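Local coordinates for protein methyltransferase (Geobacter sulfurreducens PCA, PDB 3C3P) that probably transfers a methyl group from S-adenosyl-L-methionine to a hydroxyl oxygen of an acceptor, as expected of an O-methyltransferase with a Rossmann-like fold, at residues A[47-50]-A[51-55]; A[63-67]-A[68-72]; A[136-139]-A[140-143]. All coordinates share one frame; numbering follows the deposited sequence.

Contact 1. Residues A[47-50]-A[51-55]; sequences LLYL and LARIK. With EDO (1,2-ethanediol), chain R.
One turn apart on helix 42-55, Tyr49 and Arg53 lie side by side, their side chains pointing the same way. Arg53 CB lies 3.6 Å from Leu50 O, with Tyr49 O as its other neighbour. The next atom does the main packing: Arg53 CG sits over one face of the Tyr49 ring, 3.9 Å from the ring centroid, a CH-pi contact displaced toward CE2 and CZ of the ring. With CG anti to the carbonyl carbon (chi1 -74°), the chain then bends at chi2 and chi3, which brings Arg53 CD to 3.8 Å from both CZ and OH of Tyr49. At the tip, Arg53 NH1 donates to Tyr49 OH at 2.9 Å, with an N-H...O angle of 148°. The hydroxyl lies in the guanidinium plane, and that plane stands 86° from the ring. In the backbone, Arg53 N bonds to Tyr49 O at 2.9 Å. On another side of the helix, Leu47 CG and Leu51 CD1 pack at 3.8 Å. An ethanediol, probably from the crystallisation liquor, donates from O2 to Arg53 O and also bonds to Tyr207 OH of the second subunit. Tyr49 meets Phe193 and Arg53 packs on Tyr207, both of that subunit, so this face belongs to the dimer interface. The positive charge would probably draw electron density onto the hydroxyl oxygen, while the NH1 bond and CG contact together fix the arginine over the ring.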
ATOM      1  N   LEU A  47      -7.264   2.665   2.112  1.00 28.62           N
ATOM      2  CA  LEU A  47      -5.869   2.432   1.703  1.00 28.96           C
ATOM      3  C   LEU A  47      -5.000   3.464   2.368  1.00 29.23           C
ATOM      4  O   LEU A  47      -3.910   3.145   2.827  1.00 29.62           O
ATOM      5  CB  LEU A  47      -5.666   2.498   0.202  1.00 29.41           C
ATOM      6  CG  LEU A  47      -4.216   2.271  -0.251  1.00 30.52           C
ATOM      7  CD1 LEU A  47      -3.727   0.875   0.128  1.00 31.14           C
ATOM      8  CD2 LEU A  47      -4.101   2.550  -1.760  1.00 31.81           C
ATOM      9  N   LEU A  48      -5.491   4.696   2.438  1.00 28.98           N
ATOM     10  CA  LEU A  48      -4.734   5.785   3.077  1.00 30.38           C
ATOM     11  C   LEU A  48      -4.470   5.441   4.533  1.00 29.33           C
ATOM     12  O   LEU A  48      -3.377   5.591   5.055  1.00 28.68           O
ATOM     13  CB  LEU A  48      -5.478   7.115   3.037  1.00 29.91           C
ATOM     14  CG  LEU A  48      -5.711   7.772   1.662  1.00 31.66           C
ATOM     15  CD1 LEU A  48      -6.345   9.177   1.810  1.00 31.66           C
ATOM     16  CD2 LEU A  48      -4.446   7.894   0.881  1.00 30.60           C
ATOM     17  N   TYR A  49      -5.531   5.027   5.189  1.00 29.09           N
ATOM     18  CA  TYR A  49      -5.442   4.604   6.600  1.00 28.32           C
ATOM     19  C   TYR A  49      -4.400   3.507   6.805  1.00 27.60           C
ATOM     20  O   TYR A  49      -3.551   3.600   7.672  1.00 26.60           O
ATOM     21  CB  TYR A  49      -6.798   4.112   7.121  1.00 28.51           C
ATOM     22  CG  TYR A  49      -6.745   3.618   8.579  1.00 29.33           C
ATOM     23  CD1 TYR A  49      -6.931   4.490   9.649  1.00 29.94           C
ATOM     24  CD2 TYR A  49      -6.479   2.284   8.863  1.00 29.93           C
ATOM     25  CE1 TYR A  49      -6.880   4.030  10.978  1.00 29.92           C
ATOM     26  CE2 TYR A  49      -6.407   1.817  10.173  1.00 29.91           C
ATOM     27  CZ  TYR A  49      -6.604   2.698  11.228  1.00 29.84           C
ATOM     28  OH  TYR A  49      -6.534   2.206  12.516  1.00 29.84           O
ATOM     29  N   LEU A  50      -4.474   2.475   5.976  1.00 27.17           N
ATOM     30  CA  LEU A  50      -3.572   1.338   6.106  1.00 28.87           C
ATOM     31  C   LEU A  50      -2.128   1.750   5.871  1.00 27.73           C
ATOM     32  O   LEU A  50      -1.228   1.370   6.629  1.00 28.35           O
ATOM     33  CB  LEU A  50      -4.001   0.146   5.228  1.00 29.58           C
ATOM     34  CG  LEU A  50      -3.175  -1.129   5.511  1.00 31.70           C
ATOM     35  CD1 LEU A  50      -4.022  -2.426   5.468  1.00 32.52           C
ATOM     36  CD2 LEU A  50      -1.929  -1.169   4.574  1.00 32.98           C
ATOM     37  N   LEU A  51      -1.896   2.548   4.839  1.00 28.64           N
ATOM     38  CA  LEU A  51      -0.516   2.973   4.544  1.00 28.25           C
ATOM     39  C   LEU A  51       0.064   3.804   5.698  1.00 27.67           C
ATOM     40  O   LEU A  51       1.248   3.706   6.074  1.00 27.58           O
ATOM     41  CB  LEU A  51      -0.478   3.768   3.216  1.00 28.95           C
ATOM     42  CG  LEU A  51      -0.749   2.981   1.929  1.00 29.99           C
ATOM     43  CD1 LEU A  51      -0.907   3.938   0.750  1.00 30.79           C
ATOM     44  CD2 LEU A  51       0.337   1.933   1.662  1.00 31.60           C
ATOM     45  N   ALA A  52      -0.793   4.615   6.291  1.00 27.31           N
ATOM     46  CA  ALA A  52      -0.393   5.503   7.377  1.00 28.44           C
ATOM     47  C   ALA A  52      -0.085   4.677   8.607  1.00 28.15           C
ATOM     48  O   ALA A  52       0.884   4.920   9.305  1.00 29.63           O
ATOM     49  CB  ALA A  52      -1.477   6.568   7.666  1.00 27.82           C
ATOM     50  N   ARG A  53      -0.900   3.663   8.859  1.00 27.77           N
ATOM     51  CA  ARG A  53      -0.622   2.784  10.003  1.00 27.72           C
ATOM     52  C   ARG A  53       0.738   2.083   9.857  1.00 27.59           C
ATOM     53  O   ARG A  53       1.507   2.002  10.791  1.00 26.86           O
ATOM     54  CB  ARG A  53      -1.682   1.712  10.207  1.00 28.06           C
ATOM     55  CG  ARG A  53      -2.999   2.174  10.782  1.00 28.06           C
ATOM     56  CD  ARG A  53      -2.870   2.943  12.111  1.00 28.45           C
ATOM     57  NE  ARG A  53      -2.264   2.210  13.224  1.00 29.30           N
ATOM     58  CZ  ARG A  53      -2.932   1.505  14.134  1.00 30.20           C
ATOM     59  NH1 ARG A  53      -4.255   1.364  14.076  1.00 30.72           N
ATOM     60  NH2 ARG A  53      -2.242   0.906  15.083  1.00 30.29           N
ATOM     61  N   ILE A  54       1.049   1.571   8.674  1.00 28.67           N
ATOM     62  CA  ILE A  54       2.333   0.855   8.524  1.00 29.77           C
ATOM     63  C   ILE A  54       3.501   1.806   8.428  1.00 28.97           C
ATOM     64  O   ILE A  54       4.612   1.480   8.810  1.00 29.01           O
ATOM     65  CB  ILE A  54       2.380  -0.205   7.356  1.00 32.24           C
ATOM     66  CG1 ILE A  54       2.226   0.443   6.009  1.00 32.83           C
ATOM     67  CG2 ILE A  54       1.314  -1.320   7.577  1.00 33.16           C
ATOM     68  CD1 ILE A  54       2.512  -0.527   4.819  1.00 33.57           C
ATOM     69  N   LYS A  55       3.252   3.004   7.952  1.00 29.35           N
ATOM     70  CA  LYS A  55       4.323   3.991   7.846  1.00 29.24           C
ATOM     71  C   LYS A  55       4.706   4.584   9.223  1.00 29.84           C
ATOM     72  O   LYS A  55       5.879   4.858   9.481  1.00 29.87           O
ATOM     73  CB  LYS A  55       3.871   5.161   6.962  1.00 29.51           C
ATOM     74  CG  LYS A  55       4.932   6.248   6.695  1.00 29.85           C
ATOM     75  CD  LYS A  55       5.960   5.821   5.680  1.00 29.59           C
ATOM     76  CE  LYS A  55       6.946   6.966   5.337  1.00 29.55           C
ATOM     77  NZ  LYS A  55       7.925   7.233   6.473  1.00 28.62           N
TER
HETATM   78  C1  EDO R 212       4.109  -1.746  12.307  1.00 40.90           C
HETATM   79  O1  EDO R 212       3.671  -1.646  10.967  1.00 44.94           O
HETATM   80  C2  EDO R 212       3.644  -0.477  12.898  1.00 41.28           C
HETATM   81  O2  EDO R 212       2.288  -0.184  12.612  1.00 38.30           O

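Contact 2. Residues A[63-67]-A[68-72]; sequences PGDGL and GCASW
Asp65 grips the start of helix 69-75 with both carboxylate oxygens. OD1 accepts from Ala70 N at 2.9 Å through its syn lone pair, with a fairly straight N-H...O angle of 158°. OD2 takes two bonds from one residue: Ser71 N at 2.8 Å on the syn side, 21° out of the carboxylate plane, and Ser71 OG at 2.7 Å on the anti side. These three bonds hold the carboxylate against rotation and supply acceptors to two first-turn N-H groups, of Ala70 and Ser71, both in buried residues. Holding CG anti to the backbone N (chi1 -169°) carries the acid from the loop to the helix start, where the helix dipole probably strengthens its hold. Ala70 CB lies 3.3 Å from Asp65 OD1, making this the tightly packed part of the contact.

The looser side is the turn 66-68. Here Gly68 N bonds to Asp65 O and Cys69 N to Gly66 O, each at 3.0 Å, but in both cases the donor stands above the carbonyl plane. Gly66 is partly exposed and lies about 4 Å from a bound ethanediol, probably a crystallisation additive. The sequence PGDGLG, which runs on from the end of strand 59-63, fits the glycine-rich first motif of class I methyltransferases, the turn that usually lines the S-adenosylmethionine pocket; a similar role is probable here.

The turn links strand 59-63 to helix 69-75. Met86 of strand 83-88 touches both Asp65 and Ser71, and OD1 of Asp88, the last residue of that strand, accepts from Asp65 N. Cys69 packs against helix 23-34, while Trp72 reaches both that helix and helix 91-104.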
ATOM      1  N   PRO A  63      -2.024  19.315   1.580  1.00 31.80           N
ATOM      2  CA  PRO A  63      -2.270  20.614   0.965  1.00 32.69           C
ATOM      3  C   PRO A  63      -3.455  20.560   0.037  1.00 32.22           C
ATOM      4  O   PRO A  63      -3.326  20.112  -1.091  1.00 33.14           O
ATOM      5  CB  PRO A  63      -0.985  20.898   0.166  1.00 33.06           C
ATOM      6  CG  PRO A  63      -0.145  19.662   0.242  1.00 33.13           C
ATOM      7  CD  PRO A  63      -0.908  18.589   0.951  1.00 33.25           C
ATOM      8  N   GLY A  64      -4.579  21.066   0.536  1.00 31.54           N
ATOM      9  CA  GLY A  64      -5.864  21.072  -0.165  1.00 31.45           C
ATOM     10  C   GLY A  64      -6.629  19.826   0.266  1.00 31.81           C
ATOM     11  O   GLY A  64      -6.159  18.709   0.116  1.00 31.48           O
ATOM     12  N   ASP A  65      -7.813  20.010   0.826  1.00 32.59           N
ATOM     13  CA  ASP A  65      -8.568  18.856   1.282  1.00 31.93           C
ATOM     14  C   ASP A  65     -10.055  19.152   1.445  1.00 32.11           C
ATOM     15  O   ASP A  65     -10.514  19.728   2.448  1.00 30.92           O
ATOM     16  CB  ASP A  65      -7.943  18.343   2.593  1.00 31.80           C
ATOM     17  CG  ASP A  65      -8.470  16.992   3.015  1.00 31.65           C
ATOM     18  OD1 ASP A  65      -9.059  16.281   2.177  1.00 31.71           O
ATOM     19  OD2 ASP A  65      -8.260  16.609   4.189  1.00 30.25           O
ATOM     20  N   GLY A  66     -10.784  18.752   0.406  1.00 31.26           N
ATOM     21  CA  GLY A  66     -12.223  18.882   0.346  1.00 31.82           C
ATOM     22  C   GLY A  66     -12.869  18.194   1.538  1.00 31.18           C
ATOM     23  O   GLY A  66     -12.754  16.968   1.736  1.00 30.00           O
ATOM     24  N   LEU A  67     -13.526  19.039   2.333  1.00 31.46           N
ATOM     25  CA  LEU A  67     -14.251  18.657   3.544  1.00 31.70           C
ATOM     26  C   LEU A  67     -13.376  17.994   4.595  1.00 30.81           C
ATOM     27  O   LEU A  67     -13.886  17.458   5.575  1.00 31.19           O
ATOM     28  CB  LEU A  67     -15.427  17.725   3.212  1.00 31.61           C
ATOM     29  CG  LEU A  67     -16.511  18.239   2.270  1.00 32.10           C
ATOM     30  CD1 LEU A  67     -17.542  17.145   2.119  1.00 31.83           C
ATOM     31  CD2 LEU A  67     -17.158  19.529   2.760  1.00 31.71           C
ATOM     32  N   GLY A  68     -12.069  18.092   4.421  1.00 29.78           N
ATOM     33  CA  GLY A  68     -11.132  17.468   5.354  1.00 30.72           C
ATOM     34  C   GLY A  68     -11.213  15.946   5.269  1.00 31.68           C
ATOM     35  O   GLY A  68     -10.851  15.223   6.194  1.00 31.33           O
ATOM     36  N   CYS A  69     -11.660  15.459   4.128  1.00 32.82           N
ATOM     37  CA  CYS A  69     -11.813  14.009   3.962  1.00 34.82           C
ATOM     38  C   CYS A  69     -10.509  13.206   4.122  1.00 32.94           C
ATOM     39  O   CYS A  69     -10.465  12.192   4.821  1.00 32.48           O
ATOM     40  CB  CYS A  69     -12.453  13.682   2.616  1.00 37.19           C
ATOM     41  SG  CYS A  69     -12.737  11.921   2.398  1.00 42.99           S
ATOM     42  N   ALA A  70      -9.454  13.658   3.462  1.00 31.65           N
ATOM     43  CA  ALA A  70      -8.153  12.971   3.528  1.00 30.83           C
ATOM     44  C   ALA A  70      -7.592  13.031   4.938  1.00 31.05           C
ATOM     45  O   ALA A  70      -7.093  12.046   5.489  1.00 31.61           O
ATOM     46  CB  ALA A  70      -7.146  13.597   2.519  1.00 29.61           C
ATOM     47  N   SER A  71      -7.726  14.203   5.534  1.00 30.26           N
ATOM     48  CA  SER A  71      -7.222  14.458   6.898  1.00 30.34           C
ATOM     49  C   SER A  71      -7.959  13.602   7.915  1.00 30.12           C
ATOM     50  O   SER A  71      -7.408  13.199   8.935  1.00 29.58           O
ATOM     51  CB  SER A  71      -7.361  15.937   7.251  1.00 31.12           C
ATOM     52  OG  SER A  71      -6.630  16.745   6.343  1.00 31.28           O
ATOM     53  N   TRP A  72      -9.214  13.301   7.601  1.00 30.65           N
ATOM     54  CA  TRP A  72     -10.031  12.501   8.492  1.00 32.09           C
ATOM     55  C   TRP A  72      -9.435  11.087   8.561  1.00 31.32           C
ATOM     56  O   TRP A  72      -9.254  10.523   9.648  1.00 31.31           O
ATOM     57  CB  TRP A  72     -11.493  12.518   8.046  1.00 33.40           C
ATOM     58  CG  TRP A  72     -12.345  11.823   8.973  1.00 35.16           C
ATOM     59  CD1 TRP A  72     -12.927  12.330  10.116  1.00 37.10           C
ATOM     60  CD2 TRP A  72     -12.732  10.468   8.901  1.00 36.59           C
ATOM     61  NE1 TRP A  72     -13.661  11.357  10.742  1.00 37.50           N
ATOM     62  CE2 TRP A  72     -13.548  10.200  10.018  1.00 37.45           C
ATOM     63  CE3 TRP A  72     -12.472   9.446   8.006  1.00 36.40           C
ATOM     64  CZ2 TRP A  72     -14.110   8.953  10.243  1.00 38.06           C
ATOM     65  CZ3 TRP A  72     -13.028   8.204   8.243  1.00 37.76           C
ATOM     66  CH2 TRP A  72     -13.827   7.968   9.340  1.00 37.79           C
TER

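Contact 3. Residues A[136-139]-A[140-143]; sequences VFNG and ADVL
Asn138 and Asp141 stack their flat ends where helix 139-146 begins, the amide and carboxylate planes 30° apart. Asn138 ND2 and Asp141 OD2 are 3.0 Å from each other, yet the N-H points poorly for a hydrogen bond, so this is a tilted stack rather than a hydrogen-bonded pair. The asparagine is extended, CG anti to its main-chain nitrogen (chi1 176°), which turns OD1 to the helix end. There Asn138 OD1 caps Ala140 N, though only weakly, at 3.3 Å. A water completes the arrangement: it donates to Asn138 OD1 at 2.7 Å and accepts from Ala140 N at 3.0 Å, bridging the two residues that the direct bond joins only loosely.

This is an N-cap, formed where the chain leaves strand 127-133 through a loop and enters a helix of the Rossmann-like methyltransferase fold. Asn138 O starts the helical bonding by accepting from Val142 N at 3.0 Å and, weakly, from Asp141 N; Gly139 O follows with Leu143 N.

Just before the cap, Phe137 sets its CB against Val142 CG2 at 3.4 Å, and the same methyl approaches the ring obliquely. Val142 places CG1 anti to the backbone N (chi1 167°) and CG2 anti to the carbonyl carbon, next to the backbone N, where it faces Phe137 CB. The phenyl group itself leads away from the helix, and Val136 CG1 lies over one of its faces, 3.3 Å above the plane and offset toward the rim. Phe137 also packs on Pro117 and Leu118 of helix 117-121, and Leu118 meets Val142 as well; Asn138, in contrast, touches Glu181 of helix 181-186.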
ATOM      1  N   VAL A 136      -5.608  18.856  -9.001  1.00 40.67           N
ATOM      2  CA  VAL A 136      -5.360  20.222  -8.551  1.00 41.07           C
ATOM      3  C   VAL A 136      -3.951  20.725  -8.743  1.00 41.44           C
ATOM      4  O   VAL A 136      -3.733  21.923  -8.939  1.00 41.24           O
ATOM      5  CB  VAL A 136      -5.659  20.351  -7.037  1.00 41.56           C
ATOM      6  CG1 VAL A 136      -5.374  21.768  -6.554  1.00 41.58           C
ATOM      7  CG2 VAL A 136      -7.086  19.970  -6.744  1.00 41.88           C
ATOM      8  N   PHE A 137      -2.993  19.824  -8.688  1.00 40.92           N
ATOM      9  CA  PHE A 137      -1.608  20.223  -8.815  1.00 42.11           C
ATOM     10  C   PHE A 137      -0.799  19.440  -9.801  1.00 42.10           C
ATOM     11  O   PHE A 137      -1.007  18.248  -9.999  1.00 41.85           O
ATOM     12  CB  PHE A 137      -0.894  20.026  -7.476  1.00 43.49           C
ATOM     13  CG  PHE A 137      -1.565  20.695  -6.334  1.00 44.49           C
ATOM     14  CD1 PHE A 137      -1.364  22.040  -6.087  1.00 45.24           C
ATOM     15  CD2 PHE A 137      -2.390  19.971  -5.490  1.00 45.34           C
ATOM     16  CE1 PHE A 137      -1.991  22.665  -5.024  1.00 45.69           C
ATOM     17  CE2 PHE A 137      -3.012  20.583  -4.422  1.00 45.63           C
ATOM     18  CZ  PHE A 137      -2.813  21.933  -4.188  1.00 45.66           C
ATOM     19  N   ASN A 138       0.154  20.156 -10.377  1.00 42.26           N
ATOM     20  CA  ASN A 138       1.141  19.601 -11.296  1.00 42.69           C
ATOM     21  C   ASN A 138       2.166  18.969 -10.351  1.00 41.67           C
ATOM     22  O   ASN A 138       2.912  19.655  -9.648  1.00 41.04           O
ATOM     23  CB  ASN A 138       1.729  20.699 -12.204  1.00 43.84           C
ATOM     24  CG  ASN A 138       2.847  20.203 -13.118  1.00 45.14           C
ATOM     25  OD1 ASN A 138       3.497  19.208 -12.835  1.00 47.42           O
ATOM     26  ND2 ASN A 138       3.109  20.946 -14.198  1.00 46.47           N
ATOM     27  N   GLY A 139       2.148  17.643 -10.291  1.00 40.66           N
ATOM     28  CA  GLY A 139       3.015  16.906  -9.388  1.00 39.54           C
ATOM     29  C   GLY A 139       4.474  17.275  -9.377  1.00 39.71           C
ATOM     30  O   GLY A 139       5.087  17.406  -8.305  1.00 37.93           O
ATOM     31  N   ALA A 140       5.027  17.434 -10.575  1.00 39.41           N
ATOM     32  CA  ALA A 140       6.462  17.747 -10.743  1.00 40.44           C
ATOM     33  C   ALA A 140       6.787  19.074 -10.100  1.00 40.90           C
ATOM     34  O   ALA A 140       7.827  19.252  -9.484  1.00 41.39           O
ATOM     35  CB  ALA A 140       6.864  17.766 -12.220  1.00 39.49           C
ATOM     36  N   ASP A 141       5.830  19.976 -10.231  1.00 41.97           N
ATOM     37  CA  ASP A 141       5.933  21.332  -9.685  1.00 42.38           C
ATOM     38  C   ASP A 141       5.883  21.273  -8.162  1.00 41.31           C
ATOM     39  O   ASP A 141       6.678  21.895  -7.481  1.00 40.47           O
ATOM     40  CB  ASP A 141       4.826  22.238 -10.249  1.00 43.59           C
ATOM     41  CG  ASP A 141       4.981  22.510 -11.753  1.00 45.30           C
ATOM     42  OD1 ASP A 141       6.048  22.179 -12.333  1.00 46.54           O
ATOM     43  OD2 ASP A 141       4.052  23.104 -12.362  1.00 46.93           O
ATOM     44  N   VAL A 142       4.964  20.476  -7.638  1.00 40.84           N
ATOM     45  CA  VAL A 142       4.812  20.316  -6.187  1.00 40.16           C
ATOM     46  C   VAL A 142       6.067  19.736  -5.547  1.00 40.20           C
ATOM     47  O   VAL A 142       6.521  20.166  -4.490  1.00 38.01           O
ATOM     48  CB  VAL A 142       3.617  19.364  -5.826  1.00 40.13           C
ATOM     49  CG1 VAL A 142       3.664  18.942  -4.361  1.00 40.52           C
ATOM     50  CG2 VAL A 142       2.268  20.000  -6.192  1.00 40.23           C
ATOM     51  N   LEU A 143       6.635  18.759  -6.231  1.00 40.44           N
ATOM     52  CA  LEU A 143       7.799  18.046  -5.727  1.00 41.17           C
ATOM     53  C   LEU A 143       9.062  18.916  -5.824  1.00 41.61           C
ATOM     54  O   LEU A 143       9.951  18.849  -4.974  1.00 41.83           O
ATOM     55  CB  LEU A 143       7.933  16.714  -6.484  1.00 41.62           C
ATOM     56  CG  LEU A 143       8.813  15.632  -5.874  1.00 41.69           C
ATOM     57  CD1 LEU A 143       8.363  15.415  -4.461  1.00 41.17           C
ATOM     58  CD2 LEU A 143       8.765  14.315  -6.692  1.00 40.96           C
TER
HETATM   59  O   HOH W   1       3.750  16.509 -13.127  1.00 46.06           O

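The three contacts follow one another along the chain within a single methyltransferase domain. Contacts 2 and 3 both stand where a strand gives way to a helix, and they touch through Phe137 CE2, 3.4 Å from Pro63 O, although their centres are about 17 Å apart. This places the loop of 136-139 beside the strand end that leads into the glycine-rich turn, which probably lines the cofactor pocket. Contact 1 lies within one helix: its centre is about 16 Å from that of contact 2, with nearest atoms about 5 Å apart. It lies about 22 Å between centres from contact 3, across the middle of the chain, and alone among the three meets the second subunit.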